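Local structure of oligopeptide-binding protein oppA (Lactococcus lactis, 3DRF) at residues L35-Q40 and Y272-G277; N142-S147 and K172-E177; Y338-A343 and Y535-N540. The protein binds oligopeptides for the ABC transporter OppABCDF, which takes up peptides longer than three residues and is needed for growth in milk. One frame throughout, in Å; residues are numbered along the deposited sequence.

Contact 1 (L35-Q40 and Y272-G277); sequences LKVAYQ and YDIING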
loop_
_atom_site.group_PDB
_atom_site.type_symbol
_atom_site.label_atom_id
_atom_site.label_comp_id
_atom_site.label_asym_id
_atom_site.label_seq_id
_atom_site.Cartn_x
_atom_site.Cartn_y
_atom_site.Cartn_z
ATOM N N LEU A 35 14.940 -23.329 -2.002
ATOM C CA LEU A 35 15.083 -21.996 -2.589
ATOM C C LEU A 35 15.404 -20.974 -1.515
ATOM O O LEU A 35 14.925 -21.069 -0.435
ATOM C CB LEU A 35 13.756 -21.630 -3.297
ATOM C CG LEU A 35 13.716 -20.318 -4.118
ATOM C CD1 LEU A 35 14.428 -20.552 -5.446
ATOM C CD2 LEU A 35 12.271 -19.965 -4.394
ATOM N N LYS A 36 16.218 -20.014 -1.867
ATOM C CA LYS A 36 16.593 -18.946 -0.957
ATOM C C LYS A 36 16.154 -17.607 -1.550
ATOM O O LYS A 36 16.629 -17.225 -2.588
ATOM C CB LYS A 36 18.119 -18.920 -0.748
ATOM C CG LYS A 36 18.615 -20.194 0.045
ATOM C CD LYS A 36 20.023 -19.998 0.392
ATOM C CE LYS A 36 20.708 -20.043 -0.911
ATOM N NZ LYS A 36 22.242 -19.976 -0.750
ATOM N N VAL A 37 15.263 -16.908 -0.867
ATOM C CA VAL A 37 14.714 -15.636 -1.316
ATOM C C VAL A 37 14.950 -14.574 -0.254
ATOM O O VAL A 37 14.940 -14.843 0.897
ATOM C CB VAL A 37 13.161 -15.771 -1.564
ATOM C CG1 VAL A 37 12.609 -14.535 -2.293
ATOM C CG2 VAL A 37 12.838 -17.005 -2.397
ATOM N N ALA A 38 15.152 -13.344 -0.693
ATOM C CA ALA A 38 15.170 -12.181 0.182
ATOM C C ALA A 38 14.278 -11.041 -0.327
ATOM O O ALA A 38 13.995 -10.918 -1.479
ATOM C CB ALA A 38 16.642 -11.672 0.428
ATOM N N TYR A 39 13.911 -10.200 0.629
ATOM C CA TYR A 39 13.316 -8.883 0.367
ATOM C C TYR A 39 14.258 -7.808 0.894
ATOM O O TYR A 39 14.715 -7.891 1.993
ATOM C CB TYR A 39 11.902 -8.792 1.023
ATOM C CG TYR A 39 11.104 -7.619 0.510
ATOM C CD1 TYR A 39 10.171 -7.771 -0.511
ATOM C CD2 TYR A 39 11.320 -6.337 1.005
ATOM C CE1 TYR A 39 9.470 -6.663 -0.985
ATOM C CE2 TYR A 39 10.636 -5.293 0.554
ATOM C CZ TYR A 39 9.738 -5.463 -0.450
ATOM O OH TYR A 39 9.043 -4.359 -0.895
ATOM N N GLN A 40 14.516 -6.822 0.059
ATOM C CA GLN A 40 15.392 -5.731 0.443
ATOM C C GLN A 40 14.679 -4.768 1.403
ATOM O O GLN A 40 13.702 -4.163 1.092
ATOM C CB GLN A 40 15.887 -4.981 -0.800
ATOM C CG GLN A 40 16.987 -3.942 -0.431
ATOM C CD GLN A 40 17.470 -3.224 -1.664
ATOM O OE1 GLN A 40 16.888 -2.265 -2.095
ATOM N NE2 GLN A 40 18.549 -3.728 -2.233
ATOM N N TYR A 272 21.422 -15.547 -2.124
ATOM C CA TYR A 272 19.993 -15.633 -2.477
ATOM C C TYR A 272 19.814 -16.007 -3.929
ATOM O O TYR A 272 20.542 -15.525 -4.758
ATOM C CB TYR A 272 19.278 -14.310 -2.157
ATOM C CG TYR A 272 19.409 -13.950 -0.686
ATOM C CD1 TYR A 272 18.806 -14.743 0.300
ATOM C CD2 TYR A 272 20.113 -12.841 -0.259
ATOM C CE1 TYR A 272 18.916 -14.434 1.597
ATOM C CE2 TYR A 272 20.226 -12.555 1.074
ATOM C CZ TYR A 272 19.623 -13.345 1.995
ATOM O OH TYR A 272 19.723 -13.084 3.332
ATOM N N ASP A 273 18.831 -16.819 -4.221
ATOM C CA ASP A 273 18.410 -17.116 -5.578
ATOM C C ASP A 273 17.621 -15.980 -6.196
ATOM O O ASP A 273 17.685 -15.757 -7.375
ATOM C CB ASP A 273 17.562 -18.392 -5.634
ATOM C CG ASP A 273 18.309 -19.615 -5.171
ATOM O OD1 ASP A 273 19.333 -19.898 -5.808
ATOM O OD2 ASP A 273 17.897 -20.283 -4.246
ATOM N N ILE A 274 16.844 -15.290 -5.376
ATOM C CA ILE A 274 15.935 -14.206 -5.827
ATOM C C ILE A 274 16.009 -13.127 -4.765
ATOM O O ILE A 274 15.984 -13.450 -3.619
ATOM C CB ILE A 274 14.499 -14.747 -5.902
ATOM C CG1 ILE A 274 14.372 -15.917 -6.917
ATOM C CG2 ILE A 274 13.510 -13.617 -6.206
ATOM C CD1 ILE A 274 13.035 -16.563 -6.939
ATOM N N ILE A 275 16.064 -11.850 -5.164
ATOM C CA ILE A 275 15.808 -10.718 -4.262
ATOM C C ILE A 275 14.739 -9.793 -4.835
ATOM O O ILE A 275 14.839 -9.344 -5.926
ATOM C CB ILE A 275 17.099 -9.880 -3.952
ATOM C CG1 ILE A 275 18.271 -10.789 -3.459
ATOM C CG2 ILE A 275 16.742 -8.791 -2.945
ATOM C CD1 ILE A 275 19.535 -10.047 -3.169
ATOM N N ASN A 276 13.695 -9.599 -4.046
ATOM C CA ASN A 276 12.575 -8.700 -4.389
ATOM C C ASN A 276 12.726 -7.360 -3.693
ATOM O O ASN A 276 13.328 -7.268 -2.662
ATOM C CB ASN A 276 11.239 -9.386 -4.013
ATOM C CG ASN A 276 10.944 -10.560 -4.938
ATOM O OD1 ASN A 276 10.949 -10.400 -6.134
ATOM N ND2 ASN A 276 10.731 -11.729 -4.364
ATOM N N GLY A 277 12.152 -6.344 -4.295
ATOM C CA GLY A 277 12.150 -4.996 -3.726
ATOM C C GLY A 277 13.407 -4.167 -3.870
ATOM O O GLY A 277 13.554 -3.199 -3.212
HETATM O O HOH W 1 12.546 -2.511 -0.797
#
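Lys36 offers both of its backbone polar groups to Asp273. Its N donates to Asp273 OD2 at 2.9 Å, using the carboxylate lone pair that faces away from the other oxygen, while Lys36 O accepts from Asp273 N at 2.8 Å and, weakly, from Ile274 N. In Asp273 CG lies anti to the carbonyl carbon (chi1 -62°), and the short side chain lets OD2 take the place of a backbone acceptor; OD1 forms a salt bridge with Arg551. Lys36 NZ is bound by Ser270 O. Beyond, the bonds are those of a regular parallel pair: Ala38 N to Ile274 O, Asn276 N to Ala38 O at 2.9 Å, and Gln40 N to Asn276 O. Strand 274-276 is an outermost strand of a mixed five-stranded sheet in this Venus fly-trap solute-binding protein of family 5, and 35-40 lies between it and strand 252-258. Ala38 and Tyr272 meet on one face: the methyl CB sits 3.5 Å from the ring centroid, 1° off the normal, a CH-pi contact for which a small residue is well matched. The phenol OH is bound by Glu256. On the opposite face Val37 CG1 packs 4.1 Å from Ile274 CB, and the Asn276 amide is held at both ends, OD1 by Thr546 and ND2 by Tyr255. Gly277 CA lies over the Tyr39 ring toward its rim, where a CB would clash. Gln40 NE2 is bound by Ser263 and Gln282, OE1 by Val279 N. One water donates to Gln40 O at 2.8 Å and to Gly277 O at 2.7 Å.

Contact 2 (N142-S147 and K172-E177); sequences NIVGLS and KVQFKE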
loop_
_atom_site.group_PDB
_atom_site.type_symbol
_atom_site.label_atom_id
_atom_site.label_comp_id
_atom_site.label_asym_id
_atom_site.label_seq_id
_atom_site.Cartn_x
_atom_site.Cartn_y
_atom_site.Cartn_z
ATOM N N ASN A 142 -20.221 0.879 2.860
ATOM C CA ASN A 142 -21.160 0.399 1.833
ATOM C C ASN A 142 -21.684 -1.025 2.044
ATOM O O ASN A 142 -22.555 -1.428 1.352
ATOM C CB ASN A 142 -20.540 0.614 0.417
ATOM C CG ASN A 142 -21.420 0.071 -0.743
ATOM O OD1 ASN A 142 -22.468 0.567 -0.994
ATOM N ND2 ASN A 142 -20.927 -0.930 -1.413
ATOM N N ILE A 143 -21.178 -1.722 3.049
ATOM C CA ILE A 143 -21.762 -3.007 3.484
ATOM C C ILE A 143 -22.807 -2.713 4.558
ATOM O O ILE A 143 -22.528 -2.096 5.536
ATOM C CB ILE A 143 -20.670 -3.976 3.992
ATOM C CG1 ILE A 143 -19.811 -4.426 2.797
ATOM C CG2 ILE A 143 -21.348 -5.250 4.659
ATOM C CD1 ILE A 143 -18.527 -5.217 3.260
ATOM N N VAL A 144 -24.025 -3.154 4.297
ATOM C CA VAL A 144 -25.138 -2.931 5.233
ATOM C C VAL A 144 -24.746 -3.386 6.640
ATOM O O VAL A 144 -24.286 -4.472 6.831
ATOM C CB VAL A 144 -26.430 -3.683 4.714
ATOM C CG1 VAL A 144 -27.550 -3.568 5.740
ATOM C CG2 VAL A 144 -26.928 -3.006 3.421
ATOM N N GLY A 145 -24.975 -2.490 7.607
ATOM C CA GLY A 145 -24.695 -2.829 9.006
ATOM C C GLY A 145 -23.239 -2.637 9.473
ATOM O O GLY A 145 -22.954 -2.688 10.637
ATOM N N LEU A 146 -22.322 -2.433 8.555
ATOM C CA LEU A 146 -20.891 -2.450 8.931
ATOM C C LEU A 146 -20.458 -1.172 9.656
ATOM O O LEU A 146 -19.741 -1.237 10.627
ATOM C CB LEU A 146 -19.983 -2.801 7.729
ATOM C CG LEU A 146 -18.481 -3.078 8.112
ATOM C CD1 LEU A 146 -18.230 -4.070 9.248
ATOM C CD2 LEU A 146 -17.779 -3.661 6.871
ATOM N N SER A 147 -21.014 -0.041 9.254
ATOM C CA SER A 147 -20.760 1.204 9.972
ATOM C C SER A 147 -21.226 1.092 11.437
ATOM O O SER A 147 -20.545 1.458 12.329
ATOM C CB SER A 147 -21.426 2.404 9.255
ATOM O OG SER A 147 -20.849 2.594 7.985
ATOM N N LYS A 172 -22.832 -14.546 2.091
ATOM C CA LYS A 172 -23.531 -13.493 1.347
ATOM C C LYS A 172 -23.200 -12.140 1.970
ATOM O O LYS A 172 -23.392 -11.922 3.139
ATOM C CB LYS A 172 -25.056 -13.693 1.454
ATOM C CG LYS A 172 -25.903 -12.648 0.709
ATOM C CD LYS A 172 -27.435 -12.880 0.986
ATOM C CE LYS A 172 -28.155 -11.526 1.136
ATOM N NZ LYS A 172 -29.635 -11.720 1.391
ATOM N N VAL A 173 -22.738 -11.223 1.157
ATOM C CA VAL A 173 -22.468 -9.819 1.566
ATOM C C VAL A 173 -23.441 -8.868 0.857
ATOM O O VAL A 173 -23.524 -8.831 -0.328
ATOM C CB VAL A 173 -21.009 -9.403 1.221
ATOM C CG1 VAL A 173 -20.732 -7.955 1.671
ATOM C CG2 VAL A 173 -19.998 -10.452 1.806
ATOM N N GLN A 174 -24.219 -8.158 1.648
ATOM C CA GLN A 174 -25.215 -7.198 1.170
ATOM C C GLN A 174 -24.646 -5.790 1.158
ATOM O O GLN A 174 -24.300 -5.251 2.172
ATOM C CB GLN A 174 -26.466 -7.248 2.095
ATOM C CG GLN A 174 -27.583 -6.285 1.679
ATOM C CD GLN A 174 -28.231 -6.697 0.356
ATOM O OE1 GLN A 174 -28.872 -7.691 0.328
ATOM N NE2 GLN A 174 -28.026 -5.930 -0.702
ATOM N N PHE A 175 -24.655 -5.224 -0.018
ATOM C CA PHE A 175 -24.215 -3.840 -0.220
ATOM C C PHE A 175 -25.403 -2.878 -0.242
ATOM O O PHE A 175 -26.487 -3.265 -0.503
ATOM C CB PHE A 175 -23.460 -3.692 -1.585
ATOM C CG PHE A 175 -22.274 -4.660 -1.721
ATOM C CD1 PHE A 175 -21.201 -4.548 -0.862
ATOM C CD2 PHE A 175 -22.268 -5.610 -2.705
ATOM C CE1 PHE A 175 -20.111 -5.431 -0.966
ATOM C CE2 PHE A 175 -21.170 -6.498 -2.822
ATOM C CZ PHE A 175 -20.122 -6.396 -1.914
ATOM N N LYS A 176 -25.096 -1.614 -0.018
ATOM C CA LYS A 176 -26.025 -0.496 -0.350
ATOM C C LYS A 176 -26.114 -0.289 -1.875
ATOM O O LYS A 176 -27.174 -0.125 -2.379
ATOM C CB LYS A 176 -25.599 0.802 0.347
ATOM C CG LYS A 176 -25.570 0.696 1.897
ATOM C CD LYS A 176 -25.061 2.013 2.528
ATOM C CE LYS A 176 -24.935 1.798 3.984
ATOM N NZ LYS A 176 -24.352 3.006 4.565
ATOM N N GLU A 177 -24.973 -0.251 -2.538
ATOM C CA GLU A 177 -24.891 -0.187 -3.980
ATOM C C GLU A 177 -23.692 -0.998 -4.470
ATOM O O GLU A 177 -22.682 -1.177 -3.809
ATOM C CB GLU A 177 -24.695 1.282 -4.511
ATOM C CG GLU A 177 -25.770 2.314 -4.067
ATOM C CD GLU A 177 -27.157 2.008 -4.624
ATOM O OE1 GLU A 177 -27.309 1.206 -5.507
ATOM O OE2 GLU A 177 -28.075 2.626 -4.126
HETATM O O HOH W 2 -22.966 3.879 6.744
#
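A single backbone bridge, Ile143 to Phe175, joins the loop leading into helix 146-150 to the end of strand 170-174, which belongs to a four-stranded antiparallel sheet. Val144 N donates to Gln174 O at 3.0 Å, and Lys176 N donates to Asn142 O at 2.9 Å, so the residues flanking the bridge fasten it at both ends. Asn142 adds a second pair of bonds: its OD1 takes the N-H of Glu177 in the carbonyl plane, on a lone pair, at 3.1 Å, and its ND2 donates to Glu177 O at 3.0 Å with that oxygen 11° out of the amide plane. CG is anti to the backbone N (chi1 177°), and from there the amide meets Glu177. Asparagine fits because one planar group supplies both the donor and the acceptor that a single residue's backbone needs. The amide runs nearly parallel to the Phe175 ring, the planes 1° apart, with ND2 3.7 Å from Phe175 CD1. Ile143 CG1 touches Val173 CG1 at 3.8 Å and Phe175 CE1, an apolar cluster to which Tyr123 and Tyr119 of helix 116-127 add. The side chains of Val144 and Gln174 run alongside one another in the same sense, Val144 CG2 against Gln174 CG, while Gln174 NE2 reaches Phe175 O and Ser95 O. Lys176 NZ donates to Ala141 O and to a water shared with Ser147 OG. With two bonds to Glu177, the buried Asn142 amide is probably fixed in rotation, its oxygen and nitrogen not interchangeable.

Contact 3 (Y338-A343 and Y535-N540); sequences YARNVA and YVIPTN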
loop_
_atom_site.group_PDB
_atom_site.type_symbol
_atom_site.label_atom_id
_atom_site.label_comp_id
_atom_site.label_asym_id
_atom_site.label_seq_id
_atom_site.Cartn_x
_atom_site.Cartn_y
_atom_site.Cartn_z
ATOM N N TYR A 338 6.373 22.823 -7.046
ATOM C CA TYR A 338 7.080 23.316 -8.266
ATOM C C TYR A 338 8.600 23.443 -8.084
ATOM O O TYR A 338 9.320 23.421 -9.027
ATOM C CB TYR A 338 6.504 24.661 -8.764
ATOM C CG TYR A 338 5.159 24.513 -9.457
ATOM C CD1 TYR A 338 5.032 23.738 -10.602
ATOM C CD2 TYR A 338 4.025 25.159 -8.971
ATOM C CE1 TYR A 338 3.789 23.582 -11.259
ATOM C CE2 TYR A 338 2.786 25.021 -9.620
ATOM C CZ TYR A 338 2.692 24.226 -10.757
ATOM O OH TYR A 338 1.476 24.104 -11.373
ATOM N N ALA A 339 9.034 23.609 -6.857
ATOM C CA ALA A 339 10.495 23.850 -6.583
ATOM C C ALA A 339 11.323 22.547 -6.652
ATOM O O ALA A 339 12.485 22.578 -6.827
ATOM C CB ALA A 339 10.650 24.461 -5.209
ATOM N N ARG A 340 10.698 21.382 -6.457
ATOM C CA ARG A 340 11.485 20.132 -6.536
ATOM C C ARG A 340 11.962 19.874 -7.980
ATOM O O ARG A 340 11.365 20.277 -8.924
ATOM C CB ARG A 340 10.679 18.874 -6.055
ATOM C CG ARG A 340 10.385 18.876 -4.524
ATOM C CD ARG A 340 9.980 17.460 -4.047
ATOM N NE ARG A 340 8.782 16.989 -4.752
ATOM C CZ ARG A 340 8.315 15.758 -4.610
ATOM N NH1 ARG A 340 7.266 15.405 -5.276
ATOM N NH2 ARG A 340 8.928 14.917 -3.797
ATOM N N ASN A 341 13.104 19.177 -8.043
ATOM C CA ASN A 341 13.691 18.732 -9.282
ATOM C C ASN A 341 13.661 17.202 -9.426
ATOM O O ASN A 341 14.666 16.567 -9.528
ATOM C CB ASN A 341 15.152 19.254 -9.389
ATOM C CG ASN A 341 16.018 18.846 -8.222
ATOM O OD1 ASN A 341 15.584 18.541 -7.188
ATOM N ND2 ASN A 341 17.318 18.859 -8.458
ATOM N N VAL A 342 12.447 16.661 -9.480
ATOM C CA VAL A 342 12.279 15.213 -9.451
ATOM C C VAL A 342 12.888 14.566 -10.718
ATOM O O VAL A 342 13.478 13.547 -10.633
ATOM C CB VAL A 342 10.772 14.845 -9.307
ATOM C CG1 VAL A 342 10.586 13.385 -9.392
ATOM C CG2 VAL A 342 10.243 15.393 -7.986
ATOM N N ALA A 343 12.724 15.190 -11.878
ATOM C CA ALA A 343 13.298 14.661 -13.122
ATOM C C ALA A 343 14.843 14.606 -13.032
ATOM O O ALA A 343 15.421 13.613 -13.381
ATOM C CB ALA A 343 12.820 15.523 -14.327
ATOM N N TYR A 535 -2.845 19.046 -1.739
ATOM C CA TYR A 535 -2.703 18.456 -0.412
ATOM C C TYR A 535 -1.624 17.373 -0.403
ATOM O O TYR A 535 -1.035 17.159 0.602
ATOM C CB TYR A 535 -4.038 17.848 0.028
ATOM C CG TYR A 535 -5.217 18.837 0.133
ATOM C CD1 TYR A 535 -5.076 20.119 0.652
ATOM C CD2 TYR A 535 -6.496 18.465 -0.282
ATOM C CE1 TYR A 535 -6.175 20.973 0.769
ATOM C CE2 TYR A 535 -7.581 19.323 -0.165
ATOM C CZ TYR A 535 -7.408 20.539 0.372
ATOM O OH TYR A 535 -8.456 21.435 0.548
ATOM N N VAL A 536 -1.421 16.756 -1.571
ATOM C CA VAL A 536 -0.286 15.853 -1.803
ATOM C C VAL A 536 0.240 16.200 -3.205
ATOM O O VAL A 536 -0.476 16.736 -4.010
ATOM C CB VAL A 536 -0.716 14.361 -1.718
ATOM C CG1 VAL A 536 -1.256 14.025 -0.300
ATOM C CG2 VAL A 536 -1.762 14.026 -2.812
ATOM N N ILE A 537 1.495 15.880 -3.420
ATOM C CA ILE A 537 2.148 16.116 -4.711
ATOM C C ILE A 537 2.685 14.746 -5.227
ATOM O O ILE A 537 3.454 14.107 -4.613
ATOM C CB ILE A 537 3.364 17.087 -4.560
ATOM C CG1 ILE A 537 2.997 18.432 -3.848
ATOM C CG2 ILE A 537 4.027 17.351 -5.934
ATOM C CD1 ILE A 537 1.976 19.311 -4.626
ATOM N N PRO A 538 2.242 14.356 -6.431
ATOM C CA PRO A 538 2.720 13.068 -6.984
ATOM C C PRO A 538 4.232 13.168 -7.218
ATOM O O PRO A 538 4.701 14.169 -7.664
ATOM C CB PRO A 538 1.996 12.944 -8.327
ATOM C CG PRO A 538 0.792 13.884 -8.205
ATOM C CD PRO A 538 1.279 15.019 -7.349
ATOM N N THR A 539 4.957 12.121 -6.965
ATOM C CA THR A 539 6.438 12.114 -7.155
ATOM C C THR A 539 6.840 11.239 -8.368
ATOM O O THR A 539 7.142 11.728 -9.388
ATOM C CB THR A 539 7.151 11.735 -5.824
ATOM O OG1 THR A 539 6.674 12.634 -4.823
ATOM C CG2 THR A 539 8.676 11.907 -5.986
ATOM N N ASN A 540 6.825 9.932 -8.169
ATOM C CA ASN A 540 7.233 8.951 -9.217
ATOM C C ASN A 540 6.264 7.784 -9.505
ATOM O O ASN A 540 5.554 7.295 -8.654
ATOM C CB ASN A 540 8.569 8.306 -8.854
ATOM C CG ASN A 540 9.754 9.229 -9.050
ATOM O OD1 ASN A 540 10.612 9.286 -8.231
ATOM N ND2 ASN A 540 9.775 9.878 -10.091
HETATM O O HOH W 3 7.988 12.144 -2.555
HETATM O O HOH W 4 6.512 16.021 -8.499
#
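Arg340 reaches Thr539 across the junction between helices 330-339 and 342-349 and the long strand 536-549, at a classic beta bulge where Thr539 and Asn540 both face Ser303 of strand 292-307. Arg340 CG is anti to its carbonyl carbon and the chain bends at chi3 (-60°), which turns NE out of the line of the aliphatic carbons. NH1 donates to Thr539 OG1 at 2.9 Å, with a straight N-H...O angle of 165° and the oxygen 3° out of the guanidinium plane. The arginine side chain meets that of the threonine roughly at a right angle. Thr539 CG2 lies 3.7 Å from Arg340 NH2. Threonine is apt here, giving the guanidinium a hydroxyl at its edge and a methyl beside it. A water accepts from Arg340 NH2 and also bonds Thr539 OG1 at 2.7 Å. Val342 CG2 rests 3.8 Å above one face of the guanidinium, toward the rim, and Tyr429 makes a cation-pi contact with the same group. An alanine in place of Arg340 would probably leave Thr539 OG1 without its charged donor, Val342 CG2 and Tyr429 without the flat group they meet, and a gap beside Ile537 CG2. Val342 has CG1 anti to the backbone N, directing that methyl to the bulge. The Val342 and Asn540 side chains run past one another in opposing senses; Asn540 ND2 is bound by Asp346, and Val342 CG1 stops 3.7 Å from Asn540 ND2.

How the contacts relate
From the N terminus, the chain lays down strand 34-40. Strand 252-258 joins one edge of it, and 231 residues after 35-40 segment 272-277 pairs on the other edge and closes contact 1. Within that excursion contact 2 closes a loop of 24 residues between 142-147 and 172-177, at the start of helix 146-150 and the end of strand 170-174 of a separate antiparallel sheet, 40 Å from contact 1 between centres, across the chain's centre. Contact 3 opens later, in series with both, and brings strand 536-549 back to the helices at 338-343. That strand also reaches contact 1 through Thr546 and Asn549, although the nearest atoms of contacts 1 and 3 are about 14 Å apart.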